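Local structure of arginase (Thermus thermophilus, 2EF5) at residues 213-218 against 257-262; 114-119 against 137-142; 241-246 against 278-283. The protein probably hydrolyses L-arginine to L-ornithine and urea, using two manganese ions bound in each subunit. All coordinates share one frame; numbering follows the deposited sequence.

Overall arrangement
All three contacts are buried, and they lie at increasing distance from the middle of an arginase α/β subunit. Interaction 1, about 2 Å from the chain centre, pairs two adjacent strands of the parallel sheet through backbone hydrogen bonds. Interaction 2 shares that sheet, since strand 113-117 flanks strand 212-217, but joins it to helix 138-142 by apolar contacts around a tryptophan. Both touch the same two manganese ions, through Asp217 and Asp118. Interaction 3, about 13 Å from the centre, sets helix against helix, combining leucine packing with one histidine-serine bond. Leu280 and Ala281 of this pair pack against Leu216, Leu258 and Leu260 of interaction 1, while a guanidine molecule lies beside its helix 239-252.

Interaction 1. Residues 213-218 against 257-262; sequences HVSLDA and SLDLVE. With MN (manganese (II) ion), chain H; MN (manganese (II) ion), chain G.
His213 to Asp217 pair in register with Ser257 to Val261 as neighbouring parallel strands, their axes only 9° apart. Five backbone hydrogen bonds zip them together: Val214 N to Ser257 O, Asp259 N to Val214 O, Leu216 N to Asp259 O, Val261 N to Leu216 O (3.0 Å, nearly straight at 175°) and, just past the strand, Ala218 N to Val261 O (3.1 Å).

Apolar packing occupies the face of Val214, Leu216, Leu258 and Leu260. Leu258 CD1 meets Val214 CG1 at 3.9 Å, and the CD2 methyls of Leu216 and Leu260 touch at the same 3.9 Å. On the other face, Val261 CG2 lies 3.6 Å from Asp217 CA.

Polar contacts share this second face. Ser215 OG, anti to its backbone N (chi1 -164°), bonds Asp259 OD2, whose position is uncertain, and also His96 NE2. Asp217 OD2 bridges the manganese ions of chains H (2.4 Å) and G (2.5 Å). Beyond the strand, Glu262 CG packs 3.1 Å from that oxygen, and Glu262 OE2 bonds His96 N.

One face of this pair is thus apolar against helix 272-284, while the other, mostly polar, supplies a bridging metal ligand and, through Ser215, a second-shell hold on the manganese ligand His96.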
loop_
_atom_site.group_PDB
_atom_site.type_symbol
_atom_site.label_atom_id
_atom_site.label_comp_id
_atom_site.label_asym_id
_atom_site.label_seq_id
_atom_site.Cartn_x
_atom_site.Cartn_y
_atom_site.Cartn_z
ATOM N N HIS A 213 30.841 -10.826 -15.051
ATOM C CA HIS A 213 30.912 -10.437 -16.454
ATOM C C HIS A 213 30.065 -9.175 -16.571
ATOM O O HIS A 213 28.894 -9.160 -16.189
ATOM C CB HIS A 213 30.325 -11.512 -17.374
ATOM C CG HIS A 213 30.265 -11.098 -18.811
ATOM N ND1 HIS A 213 29.254 -10.309 -19.315
ATOM C CD2 HIS A 213 31.128 -11.300 -19.834
ATOM C CE1 HIS A 213 29.499 -10.041 -20.584
ATOM N NE2 HIS A 213 30.632 -10.629 -20.924
ATOM N N VAL A 214 30.656 -8.110 -17.084
ATOM C CA VAL A 214 29.921 -6.863 -17.231
ATOM C C VAL A 214 29.597 -6.619 -18.700
ATOM O O VAL A 214 30.485 -6.603 -19.539
ATOM C CB VAL A 214 30.741 -5.670 -16.692
ATOM C CG1 VAL A 214 29.998 -4.360 -16.969
ATOM C CG2 VAL A 214 30.989 -5.844 -15.197
ATOM N N SER A 215 28.321 -6.443 -19.010
ATOM C CA SER A 215 27.919 -6.194 -20.383
ATOM C C SER A 215 27.402 -4.762 -20.422
ATOM O O SER A 215 26.334 -4.462 -19.896
ATOM C CB SER A 215 26.830 -7.186 -20.809
ATOM O OG SER A 215 26.693 -7.189 -22.215
ATOM N N LEU A 216 28.167 -3.883 -21.056
ATOM C CA LEU A 216 27.810 -2.474 -21.121
ATOM C C LEU A 216 27.258 -2.010 -22.466
ATOM O O LEU A 216 27.970 -1.976 -23.470
ATOM C CB LEU A 216 29.037 -1.630 -20.727
ATOM C CG LEU A 216 28.952 -0.100 -20.749
ATOM C CD1 LEU A 216 27.862 0.388 -19.793
ATOM C CD2 LEU A 216 30.315 0.474 -20.345
ATOM N N ASP A 217 25.973 -1.668 -22.470
ATOM C CA ASP A 217 25.308 -1.169 -23.663
ATOM C C ASP A 217 25.417 0.350 -23.579
ATOM O O ASP A 217 25.027 0.948 -22.579
ATOM C CB ASP A 217 23.832 -1.576 -23.669
ATOM C CG ASP A 217 23.144 -1.232 -24.972
ATOM O OD1 ASP A 217 23.343 -0.106 -25.470
ATOM O OD2 ASP A 217 22.397 -2.079 -25.503
ATOM N N ALA A 218 25.955 0.965 -24.626
ATOM C CA ALA A 218 26.138 2.410 -24.654
ATOM C C ALA A 218 24.861 3.183 -24.376
ATOM O O ALA A 218 24.917 4.293 -23.847
ATOM C CB ALA A 218 26.711 2.839 -26.012
ATOM N N SER A 257 35.354 -10.219 -17.269
ATOM C CA SER A 257 35.134 -10.012 -18.699
ATOM C C SER A 257 34.206 -8.831 -18.960
ATOM O O SER A 257 33.396 -8.466 -18.111
ATOM C CB SER A 257 34.566 -11.292 -19.333
ATOM O OG SER A 257 33.451 -11.767 -18.597
ATOM N N LEU A 258 34.297 -8.263 -20.151
ATOM C CA LEU A 258 33.502 -7.084 -20.476
ATOM C C LEU A 258 33.063 -6.966 -21.928
ATOM O O LEU A 258 33.841 -7.266 -22.834
ATOM C CB LEU A 258 34.320 -5.831 -20.116
ATOM C CG LEU A 258 33.865 -4.470 -20.651
ATOM C CD1 LEU A 258 32.650 -4.012 -19.866
ATOM C CD2 LEU A 258 34.980 -3.451 -20.519
ATOM N N ASP A 259 31.819 -6.531 -22.145
ATOM C CA ASP A 259 31.327 -6.281 -23.502
ATOM C C ASP A 259 31.081 -4.778 -23.589
ATOM O O ASP A 259 30.546 -4.185 -22.654
ATOM C CB ASP A 259 29.974 -6.947 -23.806
ATOM C CG ASP A 259 29.956 -8.435 -23.539
ATOM O OD1 ASP A 259 30.962 -9.119 -23.793
ATOM O OD2 ASP A 259 28.901 -8.916 -23.087
ATOM N N LEU A 260 31.462 -4.173 -24.710
ATOM C CA LEU A 260 31.231 -2.751 -24.965
ATOM C C LEU A 260 30.420 -2.805 -26.252
ATOM O O LEU A 260 30.975 -2.963 -27.334
ATOM C CB LEU A 260 32.550 -2.011 -25.192
ATOM C CG LEU A 260 33.515 -1.954 -24.008
ATOM C CD1 LEU A 260 34.781 -1.218 -24.435
ATOM C CD2 LEU A 260 32.859 -1.235 -22.830
ATOM N N VAL A 261 29.102 -2.689 -26.131
ATOM C CA VAL A 261 28.232 -2.827 -27.290
ATOM C C VAL A 261 27.341 -1.652 -27.672
ATOM O O VAL A 261 27.238 -0.662 -26.957
ATOM C CB VAL A 261 27.292 -4.047 -27.105
ATOM C CG1 VAL A 261 28.109 -5.315 -26.829
ATOM C CG2 VAL A 261 26.338 -3.785 -25.938
ATOM N N GLU A 262 26.697 -1.816 -28.825
ATOM C CA GLU A 262 25.741 -0.868 -29.385
ATOM C C GLU A 262 26.242 0.535 -29.752
ATOM O O GLU A 262 25.447 1.464 -29.894
ATOM C CB GLU A 262 24.530 -0.776 -28.451
ATOM C CG GLU A 262 23.741 -2.092 -28.309
ATOM C CD GLU A 262 22.874 -2.408 -29.528
ATOM O OE1 GLU A 262 22.255 -1.475 -30.074
ATOM O OE2 GLU A 262 22.794 -3.588 -29.933
HETATM MN MN MN H . 21.215 -4.163 -24.995
HETATM MN MN MN G . 20.017 -1.476 -25.087
#

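Interaction 2. Residues 114-119 against 137-142; sequences VVWVDA and MPLAVL. With MN (manganese (II) ion), chain H; MN (manganese (II) ion), chain G.
Trp116 and Leu139 are brought together by matching first torsions: CG is anti to the backbone N in both, at chi1 -157° for the tryptophan and -173° for the leucine. The two side chains slide past each other in opposite directions, and the leucine spreads its branches over one face of the indole. Leu139 CD2 stands over the five-membered ring, 4.0 Å from its centroid and 17° off the normal, a CH-pi contact. The other methyl, Leu139 CD1, lies 3.7 Å from Trp116 CE3 on the six-membered ring, and Leu139 CB also sits above the indole.

Two further helix residues approach the benzo portion, each crossing the indole at about a right angle. Pro138 CG reaches Trp116 CZ2 at 3.8 Å, and Leu142 CD1 comes to 3.9 Å from Trp116 CZ3. No hydrogen bond links the two segments. The polar end of the indole is instead tied to the metal site, because Trp116 NE1 bonds Asp122 OD2, itself a manganese ligand, and the indole stacks with the ring of His96, another ligand. Two residues on from Trp116, just past the end of the strand, Asp118 bridges the metals: its OD2 binds the chain H manganese ion at 2.1 Å and its OD1 the chain G ion at 2.2 Å. Trp116 therefore acts as a second-shell residue, packed on the helix and bonded to a first-shell carboxylate.

Helix 138-142 runs nearly antiparallel to strand 114-117, their axes 11.6 Å apart, within the connection from this strand to the parallel strand 162-167. Leu139 also packs on Val162 and Leu164 of the latter, while Pro138 and Val141 touch Met100 and Leu142 touches Val103, so that helix 99-107 borders the contact.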
loop_
_atom_site.group_PDB
_atom_site.type_symbol
_atom_site.label_atom_id
_atom_site.label_comp_id
_atom_site.label_asym_id
_atom_site.label_seq_id
_atom_site.Cartn_x
_atom_site.Cartn_y
_atom_site.Cartn_z
ATOM N N VAL A 114 26.253 -11.942 -13.899
ATOM C CA VAL A 114 26.168 -11.060 -15.057
ATOM C C VAL A 114 25.569 -9.711 -14.684
ATOM O O VAL A 114 24.449 -9.637 -14.189
ATOM C CB VAL A 114 25.301 -11.685 -16.175
ATOM C CG1 VAL A 114 25.142 -10.693 -17.348
ATOM C CG2 VAL A 114 25.934 -12.983 -16.657
ATOM N N VAL A 115 26.325 -8.648 -14.919
ATOM C CA VAL A 115 25.855 -7.298 -14.634
ATOM C C VAL A 115 25.539 -6.688 -16.001
ATOM O O VAL A 115 26.447 -6.361 -16.765
ATOM C CB VAL A 115 26.949 -6.468 -13.911
ATOM C CG1 VAL A 115 26.406 -5.082 -13.559
ATOM C CG2 VAL A 115 27.406 -7.191 -12.637
ATOM N N TRP A 116 24.249 -6.560 -16.306
ATOM C CA TRP A 116 23.783 -6.035 -17.590
ATOM C C TRP A 116 23.428 -4.561 -17.409
ATOM O O TRP A 116 22.411 -4.225 -16.800
ATOM C CB TRP A 116 22.569 -6.860 -18.036
ATOM C CG TRP A 116 22.256 -6.863 -19.505
ATOM C CD1 TRP A 116 21.418 -6.007 -20.170
ATOM C CD2 TRP A 116 22.718 -7.817 -20.488
ATOM N NE1 TRP A 116 21.312 -6.379 -21.497
ATOM C CE2 TRP A 116 22.083 -7.471 -21.711
ATOM C CE3 TRP A 116 23.569 -8.924 -20.428
ATOM C CZ2 TRP A 116 22.321 -8.214 -22.896
ATOM C CZ3 TRP A 116 23.801 -9.649 -21.613
ATOM C CH2 TRP A 116 23.166 -9.293 -22.823
ATOM N N VAL A 117 24.291 -3.690 -17.922
ATOM C CA VAL A 117 24.121 -2.242 -17.788
ATOM C C VAL A 117 23.567 -1.787 -19.123
ATOM O O VAL A 117 24.293 -1.634 -20.110
ATOM C CB VAL A 117 25.483 -1.591 -17.455
ATOM C CG1 VAL A 117 25.285 -0.177 -16.950
ATOM C CG2 VAL A 117 26.199 -2.442 -16.415
ATOM N N ASP A 118 22.263 -1.534 -19.122
ATOM C CA ASP A 118 21.553 -1.250 -20.350
ATOM C C ASP A 118 20.275 -0.467 -20.086
ATOM O O ASP A 118 19.693 -0.569 -19.006
ATOM C CB ASP A 118 21.173 -2.613 -20.911
ATOM C CG ASP A 118 20.928 -2.610 -22.380
ATOM O OD1 ASP A 118 20.195 -1.734 -22.888
ATOM O OD2 ASP A 118 21.472 -3.537 -23.013
ATOM N N ALA A 119 19.817 0.288 -21.084
ATOM C CA ALA A 119 18.569 1.032 -20.943
ATOM C C ALA A 119 17.439 0.023 -21.158
ATOM O O ALA A 119 16.289 0.276 -20.788
ATOM C CB ALA A 119 18.480 2.135 -21.983
ATOM N N MET A 137 16.858 -10.118 -27.324
ATOM C CA MET A 137 16.639 -11.364 -26.584
ATOM C C MET A 137 17.891 -12.042 -25.995
ATOM O O MET A 137 17.765 -13.063 -25.321
ATOM C CB MET A 137 15.958 -12.403 -27.492
ATOM C CG MET A 137 15.096 -11.847 -28.611
ATOM S SD MET A 137 14.508 -13.159 -29.725
ATOM C CE MET A 137 12.898 -12.513 -30.175
ATOM N N PRO A 138 19.097 -11.480 -26.205
ATOM C CA PRO A 138 20.288 -12.146 -25.661
ATOM C C PRO A 138 20.327 -12.523 -24.184
ATOM O O PRO A 138 20.794 -13.609 -23.843
ATOM C CB PRO A 138 21.422 -11.197 -26.050
ATOM C CG PRO A 138 20.769 -9.865 -25.995
ATOM C CD PRO A 138 19.445 -10.129 -26.686
ATOM N N LEU A 139 19.868 -11.636 -23.306
ATOM C CA LEU A 139 19.903 -11.942 -21.882
ATOM C C LEU A 139 18.938 -13.071 -21.556
ATOM O O LEU A 139 19.213 -13.892 -20.691
ATOM C CB LEU A 139 19.572 -10.702 -21.042
ATOM C CG LEU A 139 19.751 -10.861 -19.521
ATOM C CD1 LEU A 139 21.134 -11.418 -19.210
ATOM C CD2 LEU A 139 19.566 -9.515 -18.838
ATOM N N ALA A 140 17.803 -13.106 -22.243
ATOM C CA ALA A 140 16.828 -14.171 -22.021
ATOM C C ALA A 140 17.501 -15.477 -22.428
ATOM O O ALA A 140 17.561 -16.422 -21.648
ATOM C CB ALA A 140 15.584 -13.932 -22.860
ATOM N N VAL A 141 18.027 -15.511 -23.649
ATOM C CA VAL A 141 18.711 -16.693 -24.162
ATOM C C VAL A 141 19.774 -17.173 -23.174
ATOM O O VAL A 141 19.807 -18.347 -22.803
ATOM C CB VAL A 141 19.394 -16.394 -25.519
ATOM C CG1 VAL A 141 20.261 -17.571 -25.943
ATOM C CG2 VAL A 141 18.343 -16.110 -26.573
ATOM N N LEU A 142 20.649 -16.266 -22.752
ATOM C CA LEU A 142 21.698 -16.623 -21.805
ATOM C C LEU A 142 21.096 -17.229 -20.548
ATOM O O LEU A 142 21.720 -18.066 -19.893
ATOM C CB LEU A 142 22.526 -15.391 -21.428
ATOM C CG LEU A 142 23.505 -14.894 -22.492
ATOM C CD1 LEU A 142 23.999 -13.499 -22.124
ATOM C CD2 LEU A 142 24.683 -15.867 -22.606
HETATM MN MN MN H . 21.215 -4.163 -24.995
HETATM MN MN MN G . 20.017 -1.476 -25.087
#

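Interaction 3. Residues 241-246 against 278-283; sequences EAHLLM and VGLALS. With GAI (guanidine), chain I.
His243 and Met246 face Leu280 and Ser283 where helices 239-252 and 272-284 run roughly side by side, their local axes 8.7 Å apart and crossing at -30°, with the closest CA atoms being those of Met246 and Ser283 at 5.6 Å.

The His243 imidazole reaches across the interface, its CG beside the backbone N and anti to the carbonyl carbon (chi1 -82°). His243 ND1 donates to Ser283 OG at 2.9 Å with an N-H...O angle of 158°, and the hydroxyl lies almost in the ring plane. Also near that plane, Gly279 O comes within 3.5 Å of His243 CE1. One face of the ring is taken by Leu280 CD2, which sits 3.6 Å from the ring centroid and almost straight above it, a CH-pi contact. The in-plane bond orients the imidazole, and the methyl packs one of its faces; the ring also meets that of Tyr239.

Both helices cover the same face of the parallel sheet in the arginase α/β fold. Helix 239-252 is the crossover of the beta-alpha-beta unit formed with strands 212-217 and 255-261, and helix 272-284 follows the second of these strands, pressing Ala281 onto its Leu258 and Leu260.

The same Leu280 methyl packs against the neighbouring helix, where CD2 touches Ala242 CB at 3.6 Å and Met246 CG at 3.9 Å. Leu280 and Met246 cross at about a right angle, and farther along the CB atoms of Met246 and Ser283 pack together. A guanidine molecule lies beside helix 239-252, with its N3 3.9 Å from His243 CB, and is hydrogen-bonded to Glu247. At the beginning of the segment, Glu241 forms a salt bridge with Arg240 of a neighbouring subunit.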
loop_
_atom_site.group_PDB
_atom_site.type_symbol
_atom_site.label_atom_id
_atom_site.label_comp_id
_atom_site.label_asym_id
_atom_site.label_seq_id
_atom_site.Cartn_x
_atom_site.Cartn_y
_atom_site.Cartn_z
ATOM N N GLU A 241 27.893 8.942 -12.737
ATOM C CA GLU A 241 27.264 7.729 -12.234
ATOM C C GLU A 241 27.851 6.491 -12.895
ATOM O O GLU A 241 28.144 5.503 -12.226
ATOM C CB GLU A 241 25.751 7.742 -12.475
ATOM C CG GLU A 241 24.985 8.704 -11.601
ATOM C CD GLU A 241 23.506 8.686 -11.904
ATOM O OE1 GLU A 241 23.151 8.662 -13.101
ATOM O OE2 GLU A 241 22.694 8.693 -10.957
ATOM N N ALA A 242 28.014 6.536 -14.212
ATOM C CA ALA A 242 28.564 5.395 -14.937
ATOM C C ALA A 242 29.985 5.087 -14.476
ATOM O O ALA A 242 30.346 3.923 -14.304
ATOM C CB ALA A 242 28.532 5.659 -16.451
ATOM N N HIS A 243 30.805 6.116 -14.275
ATOM C CA HIS A 243 32.167 5.863 -13.823
ATOM C C HIS A 243 32.154 5.316 -12.396
ATOM O O HIS A 243 32.912 4.401 -12.077
ATOM C CB HIS A 243 33.027 7.129 -13.921
ATOM C CG HIS A 243 33.566 7.377 -15.296
ATOM N ND1 HIS A 243 34.638 6.676 -15.811
ATOM C CD2 HIS A 243 33.156 8.213 -16.275
ATOM C CE1 HIS A 243 34.864 7.075 -17.050
ATOM N NE2 HIS A 243 33.981 8.004 -17.360
ATOM N N LEU A 244 31.283 5.850 -11.544
ATOM C CA LEU A 244 31.213 5.349 -10.171
ATOM C C LEU A 244 30.870 3.856 -10.166
ATOM O O LEU A 244 31.494 3.067 -9.458
ATOM C CB LEU A 244 30.158 6.100 -9.356
ATOM C CG LEU A 244 30.068 5.573 -7.917
ATOM C CD1 LEU A 244 31.389 5.839 -7.192
ATOM C CD2 LEU A 244 28.921 6.240 -7.188
ATOM N N LEU A 245 29.869 3.477 -10.954
ATOM C CA LEU A 245 29.466 2.077 -11.040
ATOM C C LEU A 245 30.645 1.198 -11.436
ATOM O O LEU A 245 30.876 0.142 -10.834
ATOM C CB LEU A 245 28.342 1.904 -12.061
ATOM C CG LEU A 245 27.890 0.455 -12.273
ATOM C CD1 LEU A 245 27.367 -0.126 -10.959
ATOM C CD2 LEU A 245 26.818 0.420 -13.341
ATOM N N MET A 246 31.385 1.634 -12.450
ATOM C CA MET A 246 32.542 0.887 -12.919
ATOM C C MET A 246 33.627 0.795 -11.849
ATOM O O MET A 246 34.216 -0.265 -11.658
ATOM C CB MET A 246 33.128 1.536 -14.182
ATOM C CG MET A 246 32.219 1.532 -15.393
ATOM S SD MET A 246 31.712 -0.117 -15.968
ATOM C CE MET A 246 30.038 -0.180 -15.385
ATOM N N VAL A 278 35.059 3.761 -23.843
ATOM C CA VAL A 278 36.445 3.396 -23.613
ATOM C C VAL A 278 36.832 3.861 -22.208
ATOM O O VAL A 278 37.465 3.122 -21.455
ATOM C CB VAL A 278 37.391 4.035 -24.648
ATOM C CG1 VAL A 278 38.830 3.868 -24.197
ATOM C CG2 VAL A 278 37.192 3.371 -26.006
ATOM N N GLY A 279 36.432 5.078 -21.853
ATOM C CA GLY A 279 36.756 5.595 -20.538
ATOM C C GLY A 279 36.159 4.722 -19.452
ATOM O O GLY A 279 36.793 4.484 -18.421
ATOM N N LEU A 280 34.938 4.243 -19.676
ATOM C CA LEU A 280 34.279 3.393 -18.694
ATOM C C LEU A 280 35.012 2.065 -18.570
ATOM O O LEU A 280 35.128 1.531 -17.473
ATOM C CB LEU A 280 32.807 3.173 -19.066
ATOM C CG LEU A 280 31.951 4.434 -18.911
ATOM C CD1 LEU A 280 30.555 4.216 -19.494
ATOM C CD2 LEU A 280 31.858 4.798 -17.435
ATOM N N ALA A 281 35.523 1.538 -19.676
ATOM C CA ALA A 281 36.272 0.281 -19.615
ATOM C C ALA A 281 37.515 0.478 -18.746
ATOM O O ALA A 281 37.865 -0.388 -17.942
ATOM C CB ALA A 281 36.687 -0.171 -21.011
ATOM N N LEU A 282 38.183 1.619 -18.904
ATOM C CA LEU A 282 39.385 1.899 -18.126
ATOM C C LEU A 282 39.061 1.908 -16.630
ATOM O O LEU A 282 39.797 1.329 -15.822
ATOM C CB LEU A 282 39.996 3.235 -18.559
ATOM C CG LEU A 282 40.401 3.348 -20.038
ATOM C CD1 LEU A 282 40.954 4.754 -20.293
ATOM C CD2 LEU A 282 41.438 2.276 -20.399
ATOM N N SER A 283 37.956 2.545 -16.258
ATOM C CA SER A 283 37.573 2.579 -14.853
ATOM C C SER A 283 37.253 1.174 -14.357
ATOM O O SER A 283 37.597 0.810 -13.231
ATOM C CB SER A 283 36.352 3.472 -14.638
ATOM O OG SER A 283 36.650 4.823 -14.920
HETATM C C GAI I . 34.013 9.385 -10.762
HETATM N N1 GAI I . 33.496 8.528 -9.866
HETATM N N2 GAI I . 33.365 10.518 -11.040
HETATM N N3 GAI I . 35.172 9.106 -11.369
#